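Local structure of periplasmic cell division protein (SufI) (Aquifex aeolicus, 6SYY) at residues 291-296 with 301-306; 410-415 with 428-433; 218-223 with 511-516; 44-49 with 360-365. The protein binds four copper ions and, as a multicopper oxidase (McoA), probably couples the oxidation of its substrates to the reduction of dioxygen. One frame throughout, in Å; residues are numbered along the deposited sequence.

Interaction 1: 291-296 with 301-306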
loop_
_atom_site.group_PDB
_atom_site.type_symbol
_atom_site.label_atom_id
_atom_site.label_comp_id
_atom_site.label_asym_id
_atom_site.label_seq_id
_atom_site.Cartn_x
_atom_site.Cartn_y
_atom_site.Cartn_z
ATOM N N ASN A 291 -6.712 19.216 4.831
ATOM C CA ASN A 291 -6.447 19.169 6.263
ATOM C C ASN A 291 -6.715 17.786 6.845
ATOM O O ASN A 291 -6.668 17.620 8.070
ATOM C CB ASN A 291 -7.255 20.244 7.006
ATOM C CG ASN A 291 -8.741 20.193 6.696
ATOM O OD1 ASN A 291 -9.343 19.122 6.637
ATOM N ND2 ASN A 291 -9.341 21.361 6.498
ATOM N N GLU A 292 -6.989 16.791 6.001
ATOM C CA GLU A 292 -7.081 15.402 6.432
ATOM C C GLU A 292 -7.009 14.500 5.209
ATOM O O GLU A 292 -7.311 14.915 4.087
ATOM C CB GLU A 292 -8.369 15.123 7.218
ATOM C CG GLU A 292 -9.642 15.334 6.433
ATOM C CD GLU A 292 -10.839 14.691 7.097
ATOM O OE1 GLU A 292 -11.229 13.586 6.669
ATOM O OE2 GLU A 292 -11.383 15.283 8.054
ATOM N N ILE A 293 -6.601 13.253 5.444
ATOM C CA ILE A 293 -6.549 12.236 4.400
ATOM C C ILE A 293 -7.043 10.914 4.968
ATOM O O ILE A 293 -6.747 10.559 6.116
ATOM C CB ILE A 293 -5.133 12.070 3.812
ATOM C CG1 ILE A 293 -4.110 11.815 4.922
ATOM C CG2 ILE A 293 -4.754 13.278 2.974
ATOM C CD1 ILE A 293 -2.770 11.365 4.399
ATOM N N LEU A 294 -7.805 10.190 4.156
ATOM C CA LEU A 294 -8.288 8.857 4.481
ATOM C C LEU A 294 -7.434 7.861 3.711
ATOM O O LEU A 294 -7.315 7.965 2.486
ATOM C CB LEU A 294 -9.762 8.715 4.109
ATOM C CG LEU A 294 -10.548 7.482 4.548
ATOM C CD1 LEU A 294 -10.625 7.419 6.060
ATOM C CD2 LEU A 294 -11.943 7.529 3.945
ATOM N N VAL A 295 -6.830 6.914 4.420
ATOM C CA VAL A 295 -5.921 5.954 3.805
ATOM C C VAL A 295 -6.272 4.557 4.304
ATOM O O VAL A 295 -6.227 4.286 5.510
ATOM C CB VAL A 295 -4.447 6.300 4.081
ATOM C CG1 VAL A 295 -4.247 6.727 5.527
ATOM C CG2 VAL A 295 -3.542 5.133 3.706
ATOM N N ALA A 296 -6.634 3.692 3.390
ATOM C CA ALA A 296 -7.006 2.321 3.675
ATOM C C ALA A 296 -5.811 1.399 3.489
ATOM O O ALA A 296 -4.797 1.789 2.900
ATOM C CB ALA A 296 -8.152 1.887 2.754
ATOM N N ILE A 301 -0.256 7.354 0.327
ATOM C CA ILE A 301 -0.474 8.781 0.111
ATOM C C ILE A 301 0.839 9.500 0.393
ATOM O O ILE A 301 1.381 9.400 1.500
ATOM C CB ILE A 301 -1.602 9.328 1.003
ATOM C CG1 ILE A 301 -2.836 8.427 0.933
ATOM C CG2 ILE A 301 -1.967 10.754 0.597
ATOM C CD1 ILE A 301 -3.474 8.355 -0.445
ATOM N N ASP A 302 1.358 10.202 -0.613
ATOM C CA ASP A 302 2.508 11.082 -0.438
ATOM C C ASP A 302 2.016 12.486 -0.112
ATOM O O ASP A 302 1.212 13.056 -0.861
ATOM C CB ASP A 302 3.375 11.116 -1.699
ATOM C CG ASP A 302 4.155 9.831 -1.914
ATOM O OD1 ASP A 302 3.547 8.741 -1.863
ATOM O OD2 ASP A 302 5.380 9.917 -2.150
ATOM N N ILE A 303 2.495 13.042 0.999
ATOM C CA ILE A 303 2.098 14.381 1.413
ATOM C C ILE A 303 3.328 15.251 1.621
ATOM O O ILE A 303 4.422 14.761 1.920
ATOM C CB ILE A 303 1.237 14.377 2.696
ATOM C CG1 ILE A 303 2.047 13.851 3.887
ATOM C CG2 ILE A 303 -0.057 13.593 2.472
ATOM C CD1 ILE A 303 1.380 14.074 5.235
ATOM N N LEU A 304 3.133 16.557 1.446
ATOM C CA LEU A 304 4.096 17.581 1.828
ATOM C C LEU A 304 3.550 18.330 3.034
ATOM O O LEU A 304 2.388 18.749 3.033
ATOM C CB LEU A 304 4.362 18.567 0.686
ATOM C CG LEU A 304 5.113 18.113 -0.571
ATOM C CD1 LEU A 304 5.227 19.265 -1.557
ATOM C CD2 LEU A 304 6.489 17.550 -0.238
ATOM N N VAL A 305 4.378 18.483 4.060
ATOM C CA VAL A 305 4.017 19.215 5.267
ATOM C C VAL A 305 5.044 20.321 5.453
ATOM O O VAL A 305 6.250 20.050 5.518
ATOM C CB VAL A 305 3.960 18.303 6.501
ATOM C CG1 VAL A 305 3.504 19.091 7.715
ATOM C CG2 VAL A 305 3.029 17.134 6.250
ATOM N N ASP A 306 4.571 21.561 5.530
ATOM C CA ASP A 306 5.455 22.715 5.669
ATOM C C ASP A 306 5.495 23.082 7.147
ATOM O O ASP A 306 4.650 23.824 7.647
ATOM C CB ASP A 306 4.982 23.875 4.802
ATOM C CG ASP A 306 6.041 24.952 4.645
ATOM O OD1 ASP A 306 6.974 24.989 5.469
ATOM O OD2 ASP A 306 5.942 25.762 3.699
#
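Strand 293-295, with Ile293 and Val295 turned to its partner, faces strand 301-306 in a nearly antiparallel sense (154° between their directions), the short axes coming no nearer than 9.4 Å and no hydrogen bond passing between them. The separation is that of two layers meeting through side chains rather than of neighbouring strands, and the contact is wholly aliphatic. Ile293 is its pivot. Its CG1 sits between the backbone N and the carbonyl carbon (chi1 53°), and the nearly straight continuation (chi2 168°) carries CD1 across to the other layer. There that one methyl meets two branches at once: Ile293 CD1 lies 3.9 Å from Ile301 CG2 and 4.0 Å from Ile303 CG2. Ile293 and Ile301 lie alongside each other, each reaching toward the other's strand, whereas Ile303 is met at a slant. Val295 is more loosely engaged, and it is its branch point that touches, with Val295 CB 4.1 Å from Ile301 CG1. Ile301 therefore serves both residues of the opposite strand, offering CG2 to Ile293 and CG1 to Val295.

All four side chains are buried. Phe274 and Val276 of strand 270-279, together with Ile252 of strand 247-254, add further apolar surface around Ile293. The backbones find their hydrogen bonds elsewhere, strand 293-295 with strand 261-267 and Ile301 with Ile252. Branched aliphatic residues meeting face to face between two layers of strands are typical of the interior of a beta sandwich, here consistent with a cupredoxin-like domain of a multicopper oxidase.

Interaction 2: 410-415 with 428-433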
loop_
_atom_site.group_PDB
_atom_site.type_symbol
_atom_site.label_atom_id
_atom_site.label_comp_id
_atom_site.label_asym_id
_atom_site.label_seq_id
_atom_site.Cartn_x
_atom_site.Cartn_y
_atom_site.Cartn_z
ATOM N N ASN A 410 -19.169 -10.797 -7.208
ATOM C CA ASN A 410 -20.069 -11.308 -8.238
ATOM C C ASN A 410 -20.519 -12.730 -7.907
ATOM O O ASN A 410 -20.514 -13.631 -8.752
ATOM C CB ASN A 410 -19.419 -11.233 -9.620
ATOM C CG ASN A 410 -19.463 -9.831 -10.205
ATOM O OD1 ASN A 410 -20.003 -8.911 -9.596
ATOM N ND2 ASN A 410 -18.891 -9.665 -11.390
ATOM N N GLY A 411 -20.904 -12.927 -6.646
ATOM C CA GLY A 411 -21.398 -14.210 -6.181
ATOM C C GLY A 411 -20.352 -15.283 -5.977
ATOM O O GLY A 411 -20.707 -16.415 -5.635
ATOM N N GLU A 412 -19.071 -14.969 -6.155
ATOM C CA GLU A 412 -18.018 -15.971 -6.141
ATOM C C GLU A 412 -16.946 -15.624 -5.117
ATOM O O GLU A 412 -16.722 -14.454 -4.792
ATOM C CB GLU A 412 -17.377 -16.107 -7.524
ATOM C CG GLU A 412 -18.369 -16.403 -8.626
ATOM C CD GLU A 412 -17.715 -17.015 -9.846
ATOM O OE1 GLU A 412 -16.694 -16.464 -10.307
ATOM O OE2 GLU A 412 -18.218 -18.047 -10.340
ATOM N N THR A 413 -16.289 -16.658 -4.606
ATOM C CA THR A 413 -15.070 -16.511 -3.827
ATOM C C THR A 413 -13.939 -17.233 -4.546
ATOM O O THR A 413 -14.143 -17.899 -5.565
ATOM C CB THR A 413 -15.220 -17.066 -2.401
ATOM O OG1 THR A 413 -15.232 -18.500 -2.438
ATOM C CG2 THR A 413 -16.502 -16.560 -1.751
ATOM N N TRP A 414 -12.734 -17.079 -3.999
ATOM C CA TRP A 414 -11.573 -17.768 -4.549
ATOM C C TRP A 414 -11.817 -19.271 -4.620
ATOM O O TRP A 414 -11.462 -19.922 -5.609
ATOM C CB TRP A 414 -10.339 -17.445 -3.701
ATOM C CG TRP A 414 -9.028 -17.897 -4.288
ATOM C CD1 TRP A 414 -8.216 -18.887 -3.813
ATOM C CD2 TRP A 414 -8.373 -17.365 -5.448
ATOM N NE1 TRP A 414 -7.100 -19.007 -4.607
ATOM C CE2 TRP A 414 -7.173 -18.086 -5.618
ATOM C CE3 TRP A 414 -8.687 -16.352 -6.362
ATOM C CZ2 TRP A 414 -6.286 -17.826 -6.664
ATOM C CZ3 TRP A 414 -7.806 -16.097 -7.404
ATOM C CH2 TRP A 414 -6.620 -16.831 -7.546
ATOM N N GLU A 415 -12.465 -19.828 -3.598
ATOM C CA GLU A 415 -12.722 -21.263 -3.531
ATOM C C GLU A 415 -13.779 -21.728 -4.523
ATOM O O GLU A 415 -14.117 -22.917 -4.519
ATOM C CB GLU A 415 -13.142 -21.646 -2.109
ATOM C CG GLU A 415 -12.638 -20.698 -1.023
ATOM C CD GLU A 415 -11.122 -20.635 -0.943
ATOM O OE1 GLU A 415 -10.463 -21.634 -1.302
ATOM O OE2 GLU A 415 -10.589 -19.584 -0.524
ATOM N N LYS A 428 -9.617 -20.249 -14.180
ATOM C CA LYS A 428 -10.869 -19.511 -14.184
ATOM C C LYS A 428 -10.589 -18.022 -14.018
ATOM O O LYS A 428 -9.727 -17.620 -13.231
ATOM C CB LYS A 428 -11.787 -20.015 -13.066
ATOM C CG LYS A 428 -13.124 -19.303 -12.991
ATOM C CD LYS A 428 -14.077 -19.957 -11.999
ATOM C CE LYS A 428 -15.372 -19.150 -11.895
ATOM N NZ LYS A 428 -16.446 -19.849 -11.132
ATOM N N VAL A 429 -11.294 -17.204 -14.792
ATOM C CA VAL A 429 -11.220 -15.754 -14.673
ATOM C C VAL A 429 -12.638 -15.222 -14.541
ATOM O O VAL A 429 -13.570 -15.752 -15.158
ATOM C CB VAL A 429 -10.501 -15.098 -15.874
ATOM C CG1 VAL A 429 -9.045 -15.534 -15.927
ATOM C CG2 VAL A 429 -11.216 -15.424 -17.183
ATOM N N LEU A 430 -12.803 -14.183 -13.720
ATOM C CA LEU A 430 -14.116 -13.566 -13.582
ATOM C C LEU A 430 -14.546 -12.910 -14.886
ATOM O O LEU A 430 -15.709 -13.013 -15.288
ATOM C CB LEU A 430 -14.101 -12.543 -12.450
ATOM C CG LEU A 430 -15.473 -11.954 -12.119
ATOM C CD1 LEU A 430 -16.399 -13.039 -11.584
ATOM C CD2 LEU A 430 -15.361 -10.791 -11.134
ATOM N N PHE A 431 -13.620 -12.233 -15.557
ATOM C CA PHE A 431 -13.890 -11.623 -16.846
ATOM C C PHE A 431 -12.583 -11.558 -17.616
ATOM O O PHE A 431 -11.495 -11.688 -17.047
ATOM C CB PHE A 431 -14.515 -10.226 -16.703
ATOM C CG PHE A 431 -13.620 -9.225 -16.031
ATOM C CD1 PHE A 431 -13.628 -9.085 -14.654
ATOM C CD2 PHE A 431 -12.770 -8.424 -16.775
ATOM C CE1 PHE A 431 -12.803 -8.173 -14.030
ATOM C CE2 PHE A 431 -11.940 -7.509 -16.157
ATOM C CZ PHE A 431 -11.958 -7.383 -14.783
ATOM N N GLU A 432 -12.702 -11.350 -18.922
ATOM C CA GLU A 432 -11.564 -11.345 -19.825
ATOM C C GLU A 432 -11.634 -10.111 -20.710
ATOM O O GLU A 432 -12.719 -9.706 -21.135
ATOM C CB GLU A 432 -11.546 -12.620 -20.676
ATOM C CG GLU A 432 -10.393 -12.730 -21.649
ATOM C CD GLU A 432 -10.379 -14.066 -22.362
ATOM O OE1 GLU A 432 -11.063 -14.996 -21.887
ATOM O OE2 GLU A 432 -9.693 -14.186 -23.396
ATOM N N GLN A 433 -10.475 -9.511 -20.976
ATOM C CA GLN A 433 -10.376 -8.337 -21.829
ATOM C C GLN A 433 -9.265 -8.539 -22.851
ATOM O O GLN A 433 -8.352 -9.347 -22.660
ATOM C CB GLN A 433 -10.105 -7.061 -21.010
ATOM C CG GLN A 433 -11.124 -6.784 -19.916
ATOM C CD GLN A 433 -12.502 -6.465 -20.463
ATOM O OE1 GLN A 433 -12.658 -6.137 -21.640
ATOM N NE2 GLN A 433 -13.512 -6.559 -19.607
#
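Glu412 and Lys428 form the one ionic link of this contact, a salt bridge in which Lys428 NZ donates to Glu412 OE2 at 2.6 Å. The lysine and the glutamate reach toward each other from their own segments. The lysine is stretched to its full length, beginning with CG opposite the backbone N (chi1 -180°), and its ammonium group arrives from above the carboxylate, 36° out of its plane. The aliphatic end follows the charge in: Lys428 CE stands 3.4 Å from Glu412 OE1 as well as the same distance from OE2. Neither charged group relies on the other alone. Lys428 NZ also donates to the carbonyl oxygen of Asp416, and Glu412 OE1 is hydrogen-bonded to Tyr418 OH, so separate partners occupy the two carboxylate oxygens.

The remaining contacts are van der Waals and centre on Leu430. Its CD1 approaches the glutamate, with Leu430 CD1 3.7 Å from Glu412 OE1, and also reaches Asn410 CB at 4.0 Å. Its other branch meets the amide, Leu430 CD2 lying 3.7 Å from Asn410 ND2, with the leucine set roughly square to the asparagine. That amide is tied down by backbone groups of strand 394-402, OD1 accepting from Thr399 N and ND2 donating to Arg397 O, which fixes its rotation while the leucine methyl lies over the amide face at ND2.

The bridge thus joins two loop segments of a copper oxidase domain near the protein surface. The extra partners on each ion probably spread its charge, and the neighbouring leucine methyl may shield one side of the carboxylate from water.

Interaction 3: 218-223 with 511-516. With CU (copper (II) ion), chain B.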
loop_
_atom_site.group_PDB
_atom_site.type_symbol
_atom_site.label_atom_id
_atom_site.label_comp_id
_atom_site.label_asym_id
_atom_site.label_seq_id
_atom_site.Cartn_x
_atom_site.Cartn_y
_atom_site.Cartn_z
ATOM N N TYR A 218 -2.301 -12.485 17.086
ATOM C CA TYR A 218 -3.051 -12.429 15.833
ATOM C C TYR A 218 -4.320 -13.251 16.013
ATOM O O TYR A 218 -4.313 -14.470 15.824
ATOM C CB TYR A 218 -2.219 -12.940 14.656
ATOM C CG TYR A 218 -2.924 -12.813 13.320
ATOM C CD1 TYR A 218 -3.234 -11.564 12.793
ATOM C CD2 TYR A 218 -3.278 -13.938 12.587
ATOM C CE1 TYR A 218 -3.881 -11.440 11.573
ATOM C CE2 TYR A 218 -3.924 -13.822 11.363
ATOM C CZ TYR A 218 -4.222 -12.569 10.861
ATOM O OH TYR A 218 -4.866 -12.443 9.648
ATOM N N ASN A 219 -5.413 -12.585 16.382
ATOM C CA ASN A 219 -6.717 -13.229 16.532
ATOM C C ASN A 219 -7.754 -12.418 15.765
ATOM O O ASN A 219 -8.545 -11.670 16.357
ATOM C CB ASN A 219 -7.097 -13.387 18.005
ATOM C CG ASN A 219 -7.071 -12.077 18.765
ATOM O OD1 ASN A 219 -6.451 -11.103 18.330
ATOM N ND2 ASN A 219 -7.753 -12.044 19.905
ATOM N N PRO A 220 -7.774 -12.535 14.439
ATOM C CA PRO A 220 -8.872 -11.934 13.676
ATOM C C PRO A 220 -10.194 -12.570 14.077
ATOM O O PRO A 220 -10.342 -13.794 14.066
ATOM C CB PRO A 220 -8.503 -12.243 12.220
ATOM C CG PRO A 220 -7.617 -13.448 12.301
ATOM C CD PRO A 220 -6.845 -13.288 13.579
ATOM N N MET A 221 -11.152 -11.726 14.458
ATOM C CA MET A 221 -12.457 -12.182 14.926
ATOM C C MET A 221 -13.391 -12.338 13.730
ATOM O O MET A 221 -13.812 -11.344 13.128
ATOM C CB MET A 221 -13.031 -11.208 15.953
ATOM C CG MET A 221 -12.298 -11.191 17.285
ATOM S SD MET A 221 -12.398 -12.763 18.161
ATOM C CE MET A 221 -11.494 -12.357 19.651
ATOM N N GLY A 222 -13.713 -13.585 13.388
ATOM C CA GLY A 222 -14.623 -13.884 12.300
ATOM C C GLY A 222 -14.195 -13.391 10.933
ATOM O O GLY A 222 -13.165 -13.812 10.396
ATOM N N HIS A 223 -14.997 -12.499 10.353
ATOM C CA HIS A 223 -14.725 -11.929 9.041
ATOM C C HIS A 223 -14.640 -10.408 9.103
ATOM O O HIS A 223 -14.872 -9.722 8.105
ATOM C CB HIS A 223 -15.785 -12.377 8.039
ATOM C CG HIS A 223 -15.998 -13.859 8.021
ATOM N ND1 HIS A 223 -15.369 -14.693 7.119
ATOM C CD2 HIS A 223 -16.760 -14.658 8.803
ATOM C CE1 HIS A 223 -15.742 -15.940 7.343
ATOM N NE2 HIS A 223 -16.587 -15.946 8.358
ATOM N N ILE A 511 -8.381 -5.708 2.524
ATOM C CA ILE A 511 -8.451 -6.146 3.914
ATOM C C ILE A 511 -7.938 -7.581 3.929
ATOM O O ILE A 511 -8.554 -8.470 3.334
ATOM C CB ILE A 511 -9.873 -6.039 4.478
ATOM C CG1 ILE A 511 -10.259 -4.564 4.653
ATOM C CG2 ILE A 511 -9.983 -6.781 5.797
ATOM C CD1 ILE A 511 -11.693 -4.342 5.061
ATOM N N LEU A 512 -6.785 -7.800 4.571
ATOM C CA LEU A 512 -6.032 -9.032 4.352
ATOM C C LEU A 512 -6.833 -10.267 4.745
ATOM O O LEU A 512 -6.742 -11.308 4.084
ATOM C CB LEU A 512 -4.714 -8.978 5.118
ATOM C CG LEU A 512 -3.796 -7.863 4.629
ATOM C CD1 LEU A 512 -2.432 -7.979 5.277
ATOM C CD2 LEU A 512 -3.688 -7.902 3.110
ATOM N N GLU A 513 -7.626 -10.170 5.811
ATOM C CA GLU A 513 -8.468 -11.293 6.203
ATOM C C GLU A 513 -9.512 -11.592 5.133
ATOM O O GLU A 513 -9.713 -12.754 4.767
ATOM C CB GLU A 513 -9.127 -11.016 7.554
ATOM C CG GLU A 513 -8.179 -11.142 8.736
ATOM C CD GLU A 513 -7.111 -10.064 8.747
ATOM O OE1 GLU A 513 -7.435 -8.902 8.420
ATOM O OE2 GLU A 513 -5.946 -10.381 9.071
ATOM N N HIS A 514 -10.185 -10.554 4.618
ATOM C CA HIS A 514 -11.133 -10.741 3.518
ATOM C C HIS A 514 -10.478 -11.468 2.357
ATOM O O HIS A 514 -11.006 -12.459 1.840
ATOM C CB HIS A 514 -11.671 -9.395 3.035
ATOM C CG HIS A 514 -12.530 -8.684 4.029
ATOM N ND1 HIS A 514 -13.060 -7.433 3.791
ATOM C CD2 HIS A 514 -12.946 -9.041 5.266
ATOM C CE1 HIS A 514 -13.766 -7.051 4.839
ATOM N NE2 HIS A 514 -13.710 -8.007 5.750
ATOM N N HIS A 515 -9.323 -10.964 1.922
ATOM C CA HIS A 515 -8.555 -11.634 0.881
ATOM C C HIS A 515 -8.249 -13.078 1.267
ATOM O O HIS A 515 -8.418 -13.993 0.453
ATOM C CB HIS A 515 -7.278 -10.836 0.612
ATOM C CG HIS A 515 -6.185 -11.632 -0.024
ATOM N ND1 HIS A 515 -5.309 -12.404 0.707
ATOM C CD2 HIS A 515 -5.823 -11.774 -1.320
ATOM C CE1 HIS A 515 -4.457 -12.993 -0.111
ATOM N NE2 HIS A 515 -4.747 -12.629 -1.348
ATOM N N ASP A 516 -7.837 -13.306 2.519
ATOM C CA ASP A 516 -7.469 -14.654 2.945
ATOM C C ASP A 516 -8.671 -15.591 2.942
ATOM O O ASP A 516 -8.539 -16.776 2.614
ATOM C CB ASP A 516 -6.828 -14.617 4.333
ATOM C CG ASP A 516 -5.337 -14.338 4.282
ATOM O OD1 ASP A 516 -4.755 -14.412 3.181
ATOM O OD2 ASP A 516 -4.745 -14.046 5.342
HETATM CU CU CU B . -13.074 -6.572 1.994
HETATM O O HOH W 1 -6.047 -13.977 7.823
#
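Glu513 carries one polar link between helix 512-516 and the loop 218-223, where Tyr218 and Pro220 receive it. From CB, chi1 (-75°) sets CG beside the proline, Glu513 CG to Pro220 CB being 3.7 Å; the bend at chi2 (67°) then turns CD toward the phenol oxygen. At the tip OE2 accepts from Tyr218 OH; the modelled 2.4 Å is unusually short and its exact length doubtful. That oxygen sits in the plane of the tyrosine ring, at its edge, while ring and carboxylate planes are 51° apart. OE2 also accepts from Asn257 ND2, and OE1 from Phe226 N, so the buried carboxylate is gripped at both oxygens. A water donates both to Tyr218 OH, at 2.7 Å, and to OD2 of Asp516, the last residue of the short helix.

One residue on, the His514 ring binds copper through ND1 at 2.0 Å, and its far nitrogen, His514 NE2, makes a weak hydrogen bond of 3.1 Å to His223 O. Ile511 CG2 rests over the ring's centre. With His451 and Cys509 completing the ligand set, this is the His-Cys-His type 1 copper site of a multicopper oxidase.

Interaction 4: 44-49 with 360-365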
loop_
_atom_site.group_PDB
_atom_site.type_symbol
_atom_site.label_atom_id
_atom_site.label_comp_id
_atom_site.label_asym_id
_atom_site.label_seq_id
_atom_site.Cartn_x
_atom_site.Cartn_y
_atom_site.Cartn_z
ATOM N N LEU A 44 4.433 3.316 27.990
ATOM C CA LEU A 44 5.720 3.338 27.303
ATOM C C LEU A 44 6.097 4.757 26.889
ATOM O O LEU A 44 5.291 5.466 26.287
ATOM C CB LEU A 44 5.689 2.423 26.076
ATOM C CG LEU A 44 6.981 2.326 25.259
ATOM C CD1 LEU A 44 8.117 1.780 26.107
ATOM C CD2 LEU A 44 6.778 1.467 24.023
ATOM N N SER A 45 7.325 5.158 27.217
ATOM C CA SER A 45 7.825 6.469 26.829
ATOM C C SER A 45 7.785 6.628 25.311
ATOM O O SER A 45 7.793 5.652 24.555
ATOM C CB SER A 45 9.258 6.675 27.330
ATOM O OG SER A 45 9.367 6.446 28.723
ATOM N N LYS A 46 7.726 7.883 24.868
ATOM C CA LYS A 46 7.864 8.177 23.448
ATOM C C LYS A 46 9.186 7.621 22.926
ATOM O O LYS A 46 10.227 7.727 23.582
ATOM C CB LYS A 46 7.798 9.686 23.211
ATOM C CG LYS A 46 6.604 10.163 22.407
ATOM C CD LYS A 46 5.328 10.061 23.210
ATOM C CE LYS A 46 4.177 10.755 22.507
ATOM N NZ LYS A 46 2.900 10.540 23.238
ATOM N N GLN A 47 9.142 7.020 21.741
ATOM C CA GLN A 47 10.312 6.423 21.115
ATOM C C GLN A 47 10.644 7.174 19.833
ATOM O O GLN A 47 9.744 7.618 19.114
ATOM C CB GLN A 47 10.079 4.933 20.812
ATOM C CG GLN A 47 9.820 4.059 22.041
ATOM C CD GLN A 47 11.045 3.914 22.930
ATOM O OE1 GLN A 47 12.156 3.688 22.449
ATOM N NE2 GLN A 47 10.845 4.050 24.237
ATOM N N SER A 48 11.938 7.321 19.551
ATOM C CA SER A 48 12.365 7.950 18.307
ATOM C C SER A 48 11.923 7.115 17.109
ATOM O O SER A 48 12.128 5.897 17.076
ATOM C CB SER A 48 13.881 8.124 18.301
ATOM O OG SER A 48 14.337 8.544 17.030
ATOM N N LEU A 49 11.310 7.772 16.126
ATOM C CA LEU A 49 10.800 7.064 14.959
ATOM C C LEU A 49 11.924 6.330 14.242
ATOM O O LEU A 49 12.934 6.931 13.865
ATOM C CB LEU A 49 10.119 8.037 13.999
ATOM C CG LEU A 49 9.695 7.377 12.685
ATOM C CD1 LEU A 49 8.526 6.444 12.921
ATOM C CD2 LEU A 49 9.363 8.404 11.621
ATOM N N GLU A 360 -10.676 7.254 17.975
ATOM C CA GLU A 360 -9.684 8.260 17.635
ATOM C C GLU A 360 -8.495 8.145 18.579
ATOM O O GLU A 360 -8.644 7.769 19.746
ATOM C CB GLU A 360 -10.273 9.671 17.699
ATOM C CG GLU A 360 -10.868 10.050 19.038
ATOM C CD GLU A 360 -11.384 11.477 19.056
ATOM O OE1 GLU A 360 -11.833 11.963 17.996
ATOM O OE2 GLU A 360 -11.334 12.118 20.125
ATOM N N PHE A 361 -7.313 8.470 18.063
ATOM C CA PHE A 361 -6.078 8.264 18.808
ATOM C C PHE A 361 -4.929 8.926 18.069
ATOM O O PHE A 361 -4.961 9.063 16.842
ATOM C CB PHE A 361 -5.785 6.769 18.994
ATOM C CG PHE A 361 -5.859 5.978 17.722
ATOM C CD1 PHE A 361 -7.028 5.328 17.363
ATOM C CD2 PHE A 361 -4.764 5.885 16.880
ATOM C CE1 PHE A 361 -7.102 4.600 16.191
ATOM C CE2 PHE A 361 -4.839 5.168 15.702
ATOM C CZ PHE A 361 -6.006 4.519 15.361
ATOM N N GLU A 362 -3.908 9.318 18.826
ATOM C CA GLU A 362 -2.711 9.878 18.219
ATOM C C GLU A 362 -1.891 8.775 17.561
ATOM O O GLU A 362 -1.703 7.698 18.132
ATOM C CB GLU A 362 -1.879 10.607 19.274
ATOM C CG GLU A 362 -0.545 11.138 18.776
ATOM C CD GLU A 362 0.136 12.025 19.798
ATOM O OE1 GLU A 362 -0.581 12.705 20.562
ATOM O OE2 GLU A 362 1.384 12.042 19.842
ATOM N N VAL A 363 -1.420 9.038 16.344
ATOM C CA VAL A 363 -0.523 8.107 15.663
ATOM C C VAL A 363 0.936 8.439 15.949
ATOM O O VAL A 363 1.748 7.544 16.200
ATOM C CB VAL A 363 -0.809 8.112 14.148
ATOM C CG1 VAL A 363 0.206 7.254 13.421
ATOM C CG2 VAL A 363 -2.221 7.628 13.871
ATOM N N MET A 364 1.281 9.722 15.940
ATOM C CA MET A 364 2.676 10.127 16.003
ATOM C C MET A 364 2.749 11.602 16.384
ATOM O O MET A 364 1.809 12.370 16.162
ATOM C CB MET A 364 3.365 9.864 14.663
ATOM C CG MET A 364 4.852 10.049 14.668
ATOM S SD MET A 364 5.494 9.871 13.003
ATOM C CE MET A 364 7.082 10.660 13.212
ATOM N N GLU A 365 3.884 11.986 16.962
ATOM C CA GLU A 365 4.121 13.351 17.410
ATOM C C GLU A 365 5.353 13.910 16.714
ATOM O O GLU A 365 6.406 13.263 16.686
ATOM C CB GLU A 365 4.296 13.397 18.930
ATOM C CG GLU A 365 5.072 14.589 19.444
ATOM C CD GLU A 365 5.388 14.469 20.922
ATOM O OE1 GLU A 365 4.491 14.047 21.683
ATOM O OE2 GLU A 365 6.533 14.782 21.318
#
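Leu49 and Met364 make the apolar half of this contact: the methionine methyl closes on one leucine branch, Met364 CE lying 3.6 Å from Leu49 CD2, with Leu49 CB a little farther off. Met364 lies roughly perpendicular to the leucine. Although its CB does not point at the segment 44-49, Met364 keeps an extended chain, with CG opposite the backbone N (chi1 -171°), and this carries CE to the leucine.

On the polar side Lys46 passes across two glutamates. Its methylene is nearest, Lys46 CE to Glu365 OE1 being 3.4 Å, while the charges stay beyond salt-bridge range: Lys46 NZ is 4.0 Å from Glu362 OE2 and 4.2 Å from Glu365 OE1. Any attraction is therefore probably weak and spread over both carboxylates, and both Lys46 and Glu365 have another partner. The ammonium makes a weak hydrogen bond to Asn238 OD1, and Glu365 OE2 forms a salt bridge with Arg367.

Farther out, strand 239-244 pairs in parallel with both strand 47-48 and strand 361-370 and so lies between them. Met364 leans on its Pro239 and Met241, Lys46 on its Tyr240. On the other flank Val363 and Met364 both face Leu318 of strand 315-321. That doubling is a classic beta bulge, an irregularity in an otherwise antiparallel strand pair.

The N-terminal segment 44-49 opens interaction 4, which closes only at 360-365. Before that, 218-223 opens interaction 3, whose partner 511-516 comes near the C terminus, so interactions 3 and 4 cross along the chain. Interaction 1 is a short local closure from 291-296 to 301-306 and falls within both long loops. Interaction 2, 410-415 with 428-433, follows the closing of interaction 4 and lies within the span of interaction 3 alone. Interaction 4 ties the start of the chain to strand 361-370, in the same region of strands as interaction 1, whereas interaction 3 binds a loop of the central region to the C-terminal copper-binding part containing interaction 2.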